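Long-range contacts in phytanoyl-CoA dioxygenase (Streptomyces malaysiense, PDB 6ZYL), which catalyses the beta-hydroxylation of thioholgamide as a non-heme monooxygenase, probably with the iron and 2-oxoglutarate chemistry assigned to its family: residues A[127-132]-A[188-193]; A[145-150]-A[229-234]; A[153-158]-A[199-204]; A[241-246]-A[258-263]. One frame throughout, in Å; residues are numbered along the deposited sequence.

Interaction 1: residues A[127-132]-A[188-193]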
loop_
_atom_site.group_PDB
_atom_site.type_symbol
_atom_site.label_atom_id
_atom_site.label_comp_id
_atom_site.label_asym_id
_atom_site.label_seq_id
_atom_site.Cartn_x
_atom_site.Cartn_y
_atom_site.Cartn_z
ATOM N N TRP A 127 14.734 -2.741 8.563
ATOM C CA TRP A 127 14.172 -3.818 7.763
ATOM C C TRP A 127 12.973 -4.427 8.477
ATOM O O TRP A 127 13.019 -4.686 9.683
ATOM C CB TRP A 127 15.238 -4.877 7.498
ATOM C CG TRP A 127 16.296 -4.412 6.548
ATOM C CD1 TRP A 127 17.468 -3.789 6.865
ATOM C CD2 TRP A 127 16.275 -4.524 5.121
ATOM N NE1 TRP A 127 18.180 -3.510 5.723
ATOM C CE2 TRP A 127 17.469 -3.952 4.638
ATOM C CE3 TRP A 127 15.362 -5.054 4.204
ATOM C CZ2 TRP A 127 17.775 -3.897 3.280
ATOM C CZ3 TRP A 127 15.666 -4.997 2.856
ATOM C CH2 TRP A 127 16.863 -4.424 2.407
ATOM N N HIS A 128 11.894 -4.646 7.731
ATOM C CA HIS A 128 10.651 -5.140 8.308
ATOM C C HIS A 128 9.728 -5.574 7.181
ATOM O O HIS A 128 9.968 -5.281 6.005
ATOM C CB HIS A 128 9.980 -4.074 9.176
ATOM C CG HIS A 128 9.392 -2.943 8.390
ATOM N ND1 HIS A 128 10.164 -1.951 7.823
ATOM C CD2 HIS A 128 8.110 -2.651 8.069
ATOM C CE1 HIS A 128 9.381 -1.094 7.192
ATOM N NE2 HIS A 128 8.130 -1.497 7.325
ATOM N N GLN A 129 8.666 -6.283 7.557
ATOM C CA GLN A 129 7.672 -6.790 6.623
ATOM C C GLN A 129 6.330 -6.119 6.883
ATOM O O GLN A 129 5.974 -5.847 8.035
ATOM C CB GLN A 129 7.518 -8.309 6.749
ATOM C CG GLN A 129 8.802 -9.098 6.545
ATOM C CD GLN A 129 8.697 -10.524 7.062
ATOM O OE1 GLN A 129 8.368 -10.752 8.223
ATOM N NE2 GLN A 129 8.973 -11.490 6.196
ATOM N N ASP A 130 5.581 -5.864 5.807
ATOM C CA ASP A 130 4.284 -5.214 5.952
ATOM C C ASP A 130 3.290 -6.088 6.709
ATOM O O ASP A 130 2.397 -5.567 7.386
ATOM C CB ASP A 130 3.705 -4.867 4.577
ATOM C CG ASP A 130 4.556 -3.874 3.808
ATOM O OD1 ASP A 130 5.229 -3.035 4.444
ATOM O OD2 ASP A 130 4.544 -3.931 2.561
ATOM N N ALA A 131 3.426 -7.412 6.607
ATOM C CA ALA A 131 2.380 -8.314 7.074
ATOM C C ALA A 131 2.245 -8.345 8.591
ATOM O O ALA A 131 1.226 -8.828 9.092
ATOM C CB ALA A 131 2.650 -9.730 6.562
ATOM N N VAL A 132 3.229 -7.820 9.326
ATOM C CA VAL A 132 3.340 -8.120 10.756
ATOM C C VAL A 132 2.045 -7.791 11.489
ATOM O O VAL A 132 1.543 -8.593 12.287
ATOM C CB VAL A 132 4.536 -7.369 11.368
ATOM C CG1 VAL A 132 4.590 -7.603 12.872
ATOM C CG2 VAL A 132 5.833 -7.806 10.703
ATOM N N GLU A 188 10.036 -1.408 14.552
ATOM C CA GLU A 188 10.641 -2.651 14.997
ATOM C C GLU A 188 11.245 -3.363 13.771
ATOM O O GLU A 188 10.866 -3.131 12.656
ATOM C CB GLU A 188 9.748 -3.514 15.948
ATOM C CG GLU A 188 9.213 -2.782 17.213
ATOM C CD GLU A 188 10.064 -2.816 18.549
ATOM O OE1 GLU A 188 11.172 -3.423 18.667
ATOM O OE2 GLU A 188 9.582 -2.196 19.524
ATOM N N GLU A 189 12.189 -4.238 13.991
ATOM C CA GLU A 189 12.897 -4.817 12.908
ATOM C C GLU A 189 12.820 -6.323 12.807
ATOM O O GLU A 189 12.734 -7.009 13.779
ATOM C CB GLU A 189 14.326 -4.268 13.009
ATOM C CG GLU A 189 15.519 -5.164 12.847
ATOM C CD GLU A 189 16.800 -4.528 13.413
ATOM O OE1 GLU A 189 17.785 -5.241 13.618
ATOM O OE2 GLU A 189 16.845 -3.322 13.682
ATOM N N ILE A 190 12.857 -6.843 11.604
ATOM C CA ILE A 190 12.767 -8.251 11.396
ATOM C C ILE A 190 13.991 -8.904 12.072
ATOM O O ILE A 190 15.091 -8.420 11.940
ATOM C CB ILE A 190 12.700 -8.518 9.901
ATOM C CG1 ILE A 190 12.469 -9.973 9.613
ATOM C CG2 ILE A 190 13.954 -8.058 9.251
ATOM C CD1 ILE A 190 12.039 -10.249 8.212
ATOM N N ALA A 191 13.791 -9.994 12.794
ATOM C CA ALA A 191 14.876 -10.645 13.502
ATOM C C ALA A 191 15.592 -11.616 12.627
ATOM O O ALA A 191 15.597 -12.802 12.850
ATOM C CB ALA A 191 14.360 -11.342 14.724
ATOM N N VAL A 192 16.247 -11.048 11.653
ATOM C CA VAL A 192 17.011 -11.768 10.641
ATOM C C VAL A 192 18.050 -10.839 10.047
ATOM O O VAL A 192 17.825 -9.634 9.912
ATOM C CB VAL A 192 16.083 -12.352 9.547
ATOM C CG1 VAL A 192 16.855 -12.665 8.293
ATOM C CG2 VAL A 192 15.497 -13.682 10.035
ATOM N N ASP A 193 19.190 -11.415 9.677
ATOM C CA ASP A 193 20.277 -10.666 9.065
ATOM C C ASP A 193 19.985 -10.469 7.584
ATOM O O ASP A 193 19.892 -11.443 6.827
ATOM C CB ASP A 193 21.598 -11.406 9.259
ATOM C CG ASP A 193 22.074 -11.378 10.698
ATOM O OD1 ASP A 193 21.960 -10.314 11.342
ATOM O OD2 ASP A 193 22.563 -12.421 11.185
#
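Trp-127 and Ile-190 hold the two segments together through both backbone and side chain. The backbone N of Ile-190 donates to Trp-127 O at 2.9 Å, nearly straight at the hydrogen (163°). The same oxygen receives a CA-H...O contact from Glu-189 CA at 3.2 Å. The dense part lies around the Ile-190 side chain, which is buried and reaches in two directions. Its CG2 packs against Trp-127 CB at 3.9 Å, while CG1, anti to the backbone N (chi1 -174°), carries CD1 to Gln-129 CD at 3.5 Å. The Ile-190 and Gln-129 side chains cross at about a right angle, with the methyl set against the amide end. The amide is fixed by other partners: NE2 donates to Ala-215 O and Gly-170 O, and OE1 accepts from Leu-172 N. On the solvent side the contact thins out: from Glu-188 only the backbone approaches, its O lying 3.7 Å from His-128 CB, and the side chains of exposed Glu-188 and Glu-189 make no polar contact across it. His-128 and Asp-130 match the HxD motif that supplies iron ligands in this family; here His-128 ND1 is bonded to Ala-126 O, and Asp-130 is hydrogen-bonded to His-212 and His-218. Edge strand 128-129 pairs with strand 217-220, against which the Trp-127 ring packs at Ala-217 and Ala-219, while 188-193 belongs to the loop leading from strand 160-162 to strand 200-201.

Interaction 2: residues A[145-150]-A[229-234]. With TLA (L(+)-tartaric acid), chain B.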
loop_
_atom_site.group_PDB
_atom_site.type_symbol
_atom_site.label_atom_id
_atom_site.label_comp_id
_atom_site.label_asym_id
_atom_site.label_seq_id
_atom_site.Cartn_x
_atom_site.Cartn_y
_atom_site.Cartn_z
ATOM N N ARG A 145 1.128 -5.920 -2.415
ATOM C CA ARG A 145 1.058 -4.478 -2.228
ATOM C C ARG A 145 1.622 -3.795 -3.468
ATOM O O ARG A 145 2.763 -4.062 -3.864
ATOM C CB ARG A 145 1.824 -4.040 -0.981
ATOM C CG ARG A 145 1.885 -2.530 -0.812
ATOM C CD ARG A 145 2.354 -2.134 0.580
ATOM N NE ARG A 145 1.337 -2.396 1.595
ATOM C CZ ARG A 145 1.420 -1.993 2.857
ATOM N NH1 ARG A 145 2.476 -1.305 3.265
ATOM N NH2 ARG A 145 0.446 -2.276 3.711
ATOM N N VAL A 146 0.824 -2.923 -4.076
ATOM C CA VAL A 146 1.246 -2.127 -5.223
ATOM C C VAL A 146 1.710 -0.773 -4.706
ATOM O O VAL A 146 0.932 -0.031 -4.097
ATOM C CB VAL A 146 0.114 -1.975 -6.250
ATOM C CG1 VAL A 146 0.559 -1.081 -7.400
ATOM C CG2 VAL A 146 -0.320 -3.342 -6.760
ATOM N N TRP A 147 2.976 -0.454 -4.951
ATOM C CA TRP A 147 3.649 0.740 -4.442
ATOM C C TRP A 147 3.819 1.691 -5.621
ATOM O O TRP A 147 4.761 1.555 -6.407
ATOM C CB TRP A 147 4.981 0.337 -3.824
ATOM C CG TRP A 147 5.676 1.341 -2.968
ATOM C CD1 TRP A 147 5.306 1.762 -1.726
ATOM C CD2 TRP A 147 6.905 2.007 -3.272
ATOM N NE1 TRP A 147 6.223 2.665 -1.242
ATOM C CE2 TRP A 147 7.213 2.834 -2.174
ATOM C CE3 TRP A 147 7.771 1.992 -4.370
ATOM C CZ2 TRP A 147 8.352 3.639 -2.143
ATOM C CZ3 TRP A 147 8.901 2.792 -4.337
ATOM C CH2 TRP A 147 9.181 3.603 -3.232
ATOM N N VAL A 148 2.902 2.645 -5.743
ATOM C CA VAL A 148 2.847 3.532 -6.900
ATOM C C VAL A 148 3.689 4.769 -6.624
ATOM O O VAL A 148 3.521 5.434 -5.594
ATOM C CB VAL A 148 1.397 3.922 -7.228
ATOM C CG1 VAL A 148 1.361 4.837 -8.448
ATOM C CG2 VAL A 148 0.543 2.687 -7.453
ATOM N N ALA A 149 4.581 5.092 -7.558
ATOM C CA ALA A 149 5.438 6.268 -7.450
ATOM C C ALA A 149 4.694 7.476 -8.008
ATOM O O ALA A 149 4.454 7.564 -9.217
ATOM C CB ALA A 149 6.752 6.049 -8.197
ATOM N N LEU A 150 4.321 8.407 -7.127
ATOM C CA LEU A 150 3.737 9.663 -7.580
ATOM C C LEU A 150 4.816 10.671 -7.950
ATOM O O LEU A 150 4.597 11.511 -8.829
ATOM C CB LEU A 150 2.817 10.236 -6.503
ATOM C CG LEU A 150 1.591 9.388 -6.158
ATOM C CD1 LEU A 150 0.690 10.128 -5.172
ATOM C CD2 LEU A 150 0.810 9.001 -7.404
ATOM N N ARG A 229 9.253 12.926 -1.538
ATOM C CA ARG A 229 9.041 11.659 -2.229
ATOM C C ARG A 229 7.658 11.141 -1.861
ATOM O O ARG A 229 7.378 10.908 -0.681
ATOM C CB ARG A 229 10.127 10.656 -1.843
ATOM C CG ARG A 229 10.070 9.329 -2.569
ATOM C CD ARG A 229 10.298 8.179 -1.595
ATOM N NE ARG A 229 9.078 7.850 -0.864
ATOM C CZ ARG A 229 8.930 6.784 -0.085
ATOM N NH1 ARG A 229 9.930 5.931 0.077
ATOM N NH2 ARG A 229 7.774 6.569 0.530
ATOM N N PHE A 230 6.799 10.967 -2.865
ATOM C CA PHE A 230 5.400 10.607 -2.654
ATOM C C PHE A 230 5.130 9.240 -3.265
ATOM O O PHE A 230 5.322 9.048 -4.470
ATOM C CB PHE A 230 4.454 11.641 -3.276
ATOM C CG PHE A 230 4.372 12.935 -2.521
ATOM C CD1 PHE A 230 5.432 13.823 -2.530
ATOM C CD2 PHE A 230 3.227 13.271 -1.820
ATOM C CE1 PHE A 230 5.360 15.015 -1.840
ATOM C CE2 PHE A 230 3.148 14.461 -1.125
ATOM C CZ PHE A 230 4.216 15.337 -1.135
ATOM N N ASN A 231 4.649 8.307 -2.447
ATOM C CA ASN A 231 4.277 6.982 -2.916
ATOM C C ASN A 231 2.914 6.604 -2.354
ATOM O O ASN A 231 2.597 6.907 -1.200
ATOM C CB ASN A 231 5.329 5.949 -2.525
ATOM C CG ASN A 231 6.650 6.175 -3.241
ATOM O OD1 ASN A 231 7.468 6.990 -2.813
ATOM N ND2 ASN A 231 6.853 5.467 -4.346
ATOM N N PHE A 232 2.111 5.955 -3.192
ATOM C CA PHE A 232 0.740 5.566 -2.881
ATOM C C PHE A 232 0.681 4.045 -2.953
ATOM O O PHE A 232 0.854 3.464 -4.031
ATOM C CB PHE A 232 -0.230 6.228 -3.859
ATOM C CG PHE A 232 -1.661 5.835 -3.666
ATOM C CD1 PHE A 232 -2.365 6.239 -2.544
ATOM C CD2 PHE A 232 -2.312 5.075 -4.623
ATOM C CE1 PHE A 232 -3.689 5.878 -2.374
ATOM C CE2 PHE A 232 -3.633 4.711 -4.459
ATOM C CZ PHE A 232 -4.323 5.114 -3.334
ATOM N N ALA A 233 0.454 3.406 -1.809
ATOM C CA ALA A 233 0.514 1.955 -1.688
ATOM C C ALA A 233 -0.890 1.372 -1.603
ATOM O O ALA A 233 -1.754 1.900 -0.897
ATOM C CB ALA A 233 1.321 1.545 -0.455
ATOM N N ILE A 234 -1.103 0.269 -2.315
ATOM C CA ILE A 234 -2.413 -0.358 -2.429
ATOM C C ILE A 234 -2.261 -1.833 -2.098
ATOM O O ILE A 234 -1.476 -2.538 -2.742
ATOM C CB ILE A 234 -3.016 -0.199 -3.835
ATOM C CG1 ILE A 234 -2.825 1.222 -4.360
ATOM C CG2 ILE A 234 -4.494 -0.565 -3.825
ATOM C CD1 ILE A 234 -2.994 1.331 -5.872
HETATM O O1 TLA B . 8.134 0.626 5.272
HETATM O O11 TLA B . 6.279 1.681 5.724
HETATM C C1 TLA B . 7.380 1.620 5.117
HETATM C C2 TLA B . 7.798 2.748 4.178
HETATM O O2 TLA B . 6.919 3.828 4.321
HETATM C C3 TLA B . 7.748 2.222 2.745
HETATM O O3 TLA B . 6.452 1.778 2.456
HETATM C C4 TLA B . 8.144 3.355 1.806
HETATM O O4 TLA B . 9.328 3.783 1.807
HETATM O O41 TLA B . 7.281 3.861 1.042
#
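Two neighbouring antiparallel strands of the main sheet, part of the double-stranded beta-helix core expected of a phytanoyl-CoA dioxygenase relative, meet here at 163° between their directions. Backbone bonds run both ways between Val-146 and Ile-234 and between Val-148 and Phe-232, and Leu-150 N adds one to Phe-230 O at 2.9 Å. The face bearing Val-146, Val-148, Phe-232 and Ile-234 is apolar: Val-148 CG2 touches Ile-234 CD1 at 4.1 Å, and helix 84-90 covers Phe-232 and Ile-234. The other face carries Trp-147, Ala-149, Asn-231 and Ala-233 and looks onto a pocket holding tartrate, probably from the crystallisation liquor. The Trp-147 CG lies anti to the backbone N (chi1 -166°), which brings the indole across to the neighbouring strand. Asn-231 lays its amide on one ring face, the planes 9° apart, with ND2 3.2 Å from Trp-147 CH2. Its CB sits over the five-membered ring in a CH-pi contact. Trp-147 CZ2 in turn lies over one face of the Arg-229 guanidinium, whose NH1 is near the plane of the indole at its edge. This edge-to-face packing, with Asn-231 CG over the same face of the guanidinium, probably steadies Arg-229 beside the tartrate, consistent with the arginine that binds the 2-oxoglutarate carboxylate in relatives. NH2 of Arg-229 also donates to Phe-115 O. One tartrate carboxylate is gripped three times: Arg-229 NH1 reaches its O4 almost straight, while O41 accepts from Arg-229 NH2 and, at 2.8 Å, from Trp-147 NE1.

Interaction 3: residues A[153-158]-A[199-204]; sequences TTIANG and AVDVLL
Thr-153 and Leu-204 join backbone to backbone where the two segments run in roughly opposite directions: Thr-153 N donates to Leu-204 O at 3.0 Å, straight (171°) and in the carbonyl plane, whereas the return bond from Leu-204 N to Thr-153 O is long and weak. The Thr-153 hydroxyl adds two more bonds. With chi1 at 63°, OG1 sits between the backbone N and the carbonyl carbon and faces the other segment, where it donates to Val-202 O at 2.9 Å and takes a weak, bent bond from Leu-204 N at 2.7 Å. Replacing Thr-153 by valine would remove the hydroxyl and would probably cost Val-202 O one of its two donors, the other being Thr-159 OG1, and leave Leu-204 N with its weak backbone bond alone. Beyond this buried end the contact becomes apolar and more exposed. Leu-203 CD2 lies against the Thr-154 to Ile-155 peptide, 3.5 Å from Thr-154 C, and meets Ile-155 CG2 at 4.0 Å. Farther out, a water donates both to Ile-155 O and to Asp-201 OD2. The 153-158 loop keeps its own shape through an ST turn, in which Thr-154 OG1 accepts from Ala-156 N, and through Asn-157 OD1, which accepts from Thr-154 N above its carbonyl plane. Strand 200-201 lies at the edge of the four-stranded antiparallel sheet, next to strand 160-162, while Leu-204 packs on Phe-39 and Pro-40 of strand 37-41 and on Trp-147 and Ala-149 of strand 143-149.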
loop_
_atom_site.group_PDB
_atom_site.type_symbol
_atom_site.label_atom_id
_atom_site.label_comp_id
_atom_site.label_asym_id
_atom_site.label_seq_id
_atom_site.Cartn_x
_atom_site.Cartn_y
_atom_site.Cartn_z
ATOM N N THR A 153 11.378 7.893 -7.810
ATOM C CA THR A 153 12.124 7.345 -6.683
ATOM C C THR A 153 13.564 7.140 -7.130
ATOM O O THR A 153 13.815 6.496 -8.154
ATOM C CB THR A 153 11.518 6.036 -6.168
ATOM O OG1 THR A 153 11.575 5.031 -7.185
ATOM C CG2 THR A 153 10.072 6.260 -5.733
ATOM N N THR A 154 14.499 7.710 -6.375
ATOM C CA THR A 154 15.911 7.735 -6.729
ATOM C C THR A 154 16.723 7.147 -5.584
ATOM O O THR A 154 16.200 6.856 -4.506
ATOM C CB THR A 154 16.384 9.163 -7.024
ATOM O OG1 THR A 154 16.596 9.859 -5.789
ATOM C CG2 THR A 154 15.351 9.914 -7.852
ATOM N N ILE A 155 18.027 6.988 -5.819
ATOM C CA ILE A 155 18.890 6.448 -4.777
ATOM C C ILE A 155 19.030 7.390 -3.591
ATOM O O ILE A 155 19.514 6.969 -2.533
ATOM C CB ILE A 155 20.296 6.114 -5.319
ATOM C CG1 ILE A 155 21.019 7.377 -5.793
ATOM C CG2 ILE A 155 20.210 5.098 -6.448
ATOM C CD1 ILE A 155 22.528 7.199 -5.946
ATOM N N ALA A 156 18.619 8.653 -3.737
ATOM C CA ALA A 156 18.875 9.662 -2.722
ATOM C C ALA A 156 17.631 10.287 -2.102
ATOM O O ALA A 156 17.757 10.957 -1.071
ATOM C CB ALA A 156 19.742 10.792 -3.303
ATOM N N ASN A 157 16.445 10.102 -2.679
ATOM C CA ASN A 157 15.249 10.750 -2.158
ATOM C C ASN A 157 14.456 9.848 -1.214
ATOM O O ASN A 157 13.251 10.051 -1.037
ATOM C CB ASN A 157 14.376 11.261 -3.310
ATOM C CG ASN A 157 13.574 10.169 -3.994
ATOM O OD1 ASN A 157 13.837 8.979 -3.835
ATOM N ND2 ASN A 157 12.583 10.581 -4.776
ATOM N N GLY A 158 15.117 8.874 -0.588
ATOM C CA GLY A 158 14.514 8.103 0.483
ATOM C C GLY A 158 13.715 6.907 0.020
ATOM O O GLY A 158 12.673 6.584 0.600
ATOM N N ALA A 199 20.714 -5.994 -1.244
ATOM C CA ALA A 199 19.429 -5.311 -1.288
ATOM C C ALA A 199 19.245 -4.606 -2.628
ATOM O O ALA A 199 20.212 -4.232 -3.298
ATOM C CB ALA A 199 19.324 -4.304 -0.144
ATOM N N VAL A 200 17.986 -4.423 -3.014
ATOM C CA VAL A 200 17.628 -3.861 -4.311
ATOM C C VAL A 200 16.881 -2.554 -4.083
ATOM O O VAL A 200 15.786 -2.551 -3.506
ATOM C CB VAL A 200 16.773 -4.836 -5.137
ATOM C CG1 VAL A 200 16.544 -4.289 -6.539
ATOM C CG2 VAL A 200 17.425 -6.210 -5.188
ATOM N N ASP A 201 17.469 -1.452 -4.545
ATOM C CA ASP A 201 16.798 -0.159 -4.506
ATOM C C ASP A 201 15.613 -0.157 -5.465
ATOM O O ASP A 201 15.742 -0.557 -6.626
ATOM C CB ASP A 201 17.774 0.954 -4.886
ATOM C CG ASP A 201 18.554 1.489 -3.701
ATOM O OD1 ASP A 201 18.179 1.204 -2.547
ATOM O OD2 ASP A 201 19.547 2.211 -3.930
ATOM N N VAL A 202 14.461 0.310 -4.991
ATOM C CA VAL A 202 13.252 0.369 -5.809
ATOM C C VAL A 202 13.259 1.716 -6.525
ATOM O O VAL A 202 12.819 2.729 -5.979
ATOM C CB VAL A 202 11.988 0.172 -4.972
ATOM C CG1 VAL A 202 10.763 0.119 -5.872
ATOM C CG2 VAL A 202 12.104 -1.098 -4.141
ATOM N N LEU A 203 13.755 1.722 -7.759
ATOM C CA LEU A 203 13.945 2.938 -8.540
ATOM C C LEU A 203 12.906 2.980 -9.651
ATOM O O LEU A 203 12.879 2.097 -10.516
ATOM C CB LEU A 203 15.359 2.992 -9.115
ATOM C CG LEU A 203 16.463 2.823 -8.069
ATOM C CD1 LEU A 203 17.829 2.711 -8.725
ATOM C CD2 LEU A 203 16.433 3.978 -7.073
ATOM N N LEU A 204 12.069 4.012 -9.631
ATOM C CA LEU A 204 10.917 4.084 -10.512
ATOM C C LEU A 204 10.798 5.466 -11.131
ATOM O O LEU A 204 11.048 6.476 -10.468
ATOM C CB LEU A 204 9.624 3.772 -9.745
ATOM C CG LEU A 204 9.533 2.447 -8.989
ATOM C CD1 LEU A 204 8.316 2.440 -8.075
ATOM C CD2 LEU A 204 9.477 1.294 -9.971
HETATM O O HOH W 1 20.240 4.316 -2.089
#

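Interaction 4: residues A[241-246]-A[258-263]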
loop_
_atom_site.group_PDB
_atom_site.type_symbol
_atom_site.label_atom_id
_atom_site.label_comp_id
_atom_site.label_asym_id
_atom_site.label_seq_id
_atom_site.Cartn_x
_atom_site.Cartn_y
_atom_site.Cartn_z
ATOM N N VAL A 241 -7.987 -14.692 1.015
ATOM C CA VAL A 241 -7.419 -14.069 2.203
ATOM C C VAL A 241 -8.530 -13.889 3.228
ATOM O O VAL A 241 -9.655 -13.511 2.883
ATOM C CB VAL A 241 -6.757 -12.725 1.852
ATOM C CG1 VAL A 241 -6.184 -12.074 3.105
ATOM C CG2 VAL A 241 -5.673 -12.921 0.800
ATOM N N SER A 242 -8.226 -14.164 4.491
ATOM C CA SER A 242 -9.202 -14.015 5.555
ATOM C C SER A 242 -8.569 -13.305 6.747
ATOM O O SER A 242 -7.379 -13.485 7.019
ATOM C CB SER A 242 -9.749 -15.376 6.005
ATOM O OG SER A 242 -8.754 -16.137 6.664
ATOM N N PRO A 243 -9.342 -12.486 7.458
ATOM C CA PRO A 243 -8.802 -11.861 8.675
ATOM C C PRO A 243 -8.557 -12.895 9.763
ATOM O O PRO A 243 -9.365 -13.801 9.983
ATOM C CB PRO A 243 -9.892 -10.861 9.084
ATOM C CG PRO A 243 -11.144 -11.344 8.420
ATOM C CD PRO A 243 -10.717 -12.045 7.156
ATOM N N THR A 244 -7.415 -12.755 10.442
ATOM C CA THR A 244 -7.099 -13.655 11.545
ATOM C C THR A 244 -8.168 -13.585 12.628
ATOM O O THR A 244 -8.499 -14.598 13.255
ATOM C CB THR A 244 -5.732 -13.305 12.130
ATOM O OG1 THR A 244 -5.700 -11.909 12.457
ATOM C CG2 THR A 244 -4.625 -13.618 11.136
ATOM N N ALA A 245 -8.716 -12.396 12.861
ATOM C CA ALA A 245 -9.758 -12.209 13.856
ATOM C C ALA A 245 -10.434 -10.873 13.595
ATOM O O ALA A 245 -9.803 -9.923 13.120
ATOM C CB ALA A 245 -9.195 -12.251 15.282
ATOM N N GLY A 246 -11.724 -10.816 13.897
ATOM C CA GLY A 246 -12.461 -9.573 13.857
ATOM C C GLY A 246 -13.120 -9.306 12.513
ATOM O O GLY A 246 -12.726 -9.827 11.472
ATOM N N THR A 258 -16.566 -11.469 -2.444
ATOM C CA THR A 258 -15.917 -10.688 -1.400
ATOM C C THR A 258 -15.430 -11.548 -0.241
ATOM O O THR A 258 -14.857 -11.014 0.714
ATOM C CB THR A 258 -16.863 -9.602 -0.870
ATOM O OG1 THR A 258 -17.835 -10.186 0.007
ATOM C CG2 THR A 258 -17.569 -8.896 -2.020
ATOM N N GLY A 259 -15.650 -12.859 -0.297
ATOM C CA GLY A 259 -15.152 -13.730 0.756
ATOM C C GLY A 259 -15.717 -13.342 2.107
ATOM O O GLY A 259 -16.927 -13.165 2.275
ATOM N N ALA A 260 -14.831 -13.203 3.089
ATOM C CA ALA A 260 -15.228 -12.883 4.452
ATOM C C ALA A 260 -15.343 -11.386 4.706
ATOM O O ALA A 260 -15.635 -10.988 5.837
ATOM C CB ALA A 260 -14.228 -13.490 5.444
ATOM N N PHE A 261 -15.139 -10.551 3.693
ATOM C CA PHE A 261 -15.048 -9.109 3.878
ATOM C C PHE A 261 -16.383 -8.443 3.573
ATOM O O PHE A 261 -16.992 -8.706 2.531
ATOM C CB PHE A 261 -13.950 -8.526 2.984
ATOM C CG PHE A 261 -12.581 -9.045 3.300
ATOM C CD1 PHE A 261 -11.808 -8.439 4.275
ATOM C CD2 PHE A 261 -12.074 -10.149 2.639
ATOM C CE1 PHE A 261 -10.552 -8.918 4.577
ATOM C CE2 PHE A 261 -10.818 -10.633 2.937
ATOM C CZ PHE A 261 -10.055 -10.016 3.909
ATOM N N LEU A 262 -16.833 -7.588 4.484
ATOM C CA LEU A 262 -17.992 -6.759 4.202
ATOM C C LEU A 262 -17.668 -5.826 3.036
ATOM O O LEU A 262 -16.568 -5.264 2.980
ATOM C CB LEU A 262 -18.389 -5.952 5.438
ATOM C CG LEU A 262 -18.879 -6.782 6.625
ATOM C CD1 LEU A 262 -18.933 -5.930 7.889
ATOM C CD2 LEU A 262 -20.237 -7.400 6.329
ATOM N N PRO A 263 -18.581 -5.659 2.080
ATOM C CA PRO A 263 -18.247 -4.866 0.889
ATOM C C PRO A 263 -18.279 -3.367 1.160
ATOM O O PRO A 263 -19.126 -2.862 1.900
ATOM C CB PRO A 263 -19.325 -5.274 -0.126
ATOM C CG PRO A 263 -20.490 -5.712 0.712
ATOM C CD PRO A 263 -19.909 -6.296 1.981
HETATM O O HOH W 2 -12.163 -14.141 2.627
#
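Phe-261 turns its ring toward the backbone of 241-243 and touches it with the far rim. Its CG is anti to the carbonyl carbon (chi1 -62°), which carries the far rim of the ring across to the other segment while Thr-258 O stays in its plane, at the edge. Val-241 O lies near the ring plane at its edge, 3.1 Å from Phe-261 CE2, an approach in which the weakly positive C-H rim faces a carbonyl oxygen. That oxygen also accepts from a water at 2.6 Å, and the water accepts in turn from Ala-260 N at 2.9 Å, giving the segments a polar link through solvent. The Pro-243 and Phe-261 side chains run past each other in opposite senses. Pro-243 CD comes to 3.9 Å from Phe-261 CZ and to 4.2 Å from Ala-260 CB, and it meets the ring obliquely. With alanine in place of Phe-261, the loss of the ring is likely to open a gap beside Pro-243 and leave the water as the main link to Val-241 O. The ring also packs on Ala-250 of strand 249-254, and strand 242-243 pairs with strand 136-137. Residues 258-261 form a type II' beta turn closed by Phe-261 N donating to Thr-258 O. Thr-258 OG1 donates back to Phe-261 O, in the carbonyl plane. Gly-259, with phi 59° and psi -130°, holds the second position, where this turn type characteristically favours glycine.

Interactions 1 and 2 line the tartrate pocket, probably the active site; interaction 3 packs against interaction 2. The nearest side-chain atom of His-128 (interaction 1) comes to about 3 Å from the tartrate, and Asp-130 OD2 forms a long, weak ion pair with Arg-145 NH1 (3.4 Å) of interaction 2. Interaction 3 lies within the loop closed by interaction 2, their centres about 13 Å apart; Arg-229 NH1 makes a weak hydrogen bond to Gly-158 O, and Trp-147 CZ3 packs on Val-202 CG1 at 3.6 Å. Trp-127 CH2 rests 3.5 Å from Ala-199 CB, joining interactions 1 and 3. Interaction 4 stands apart, its centre about 34 Å from that of interaction 3, across the chain's centre.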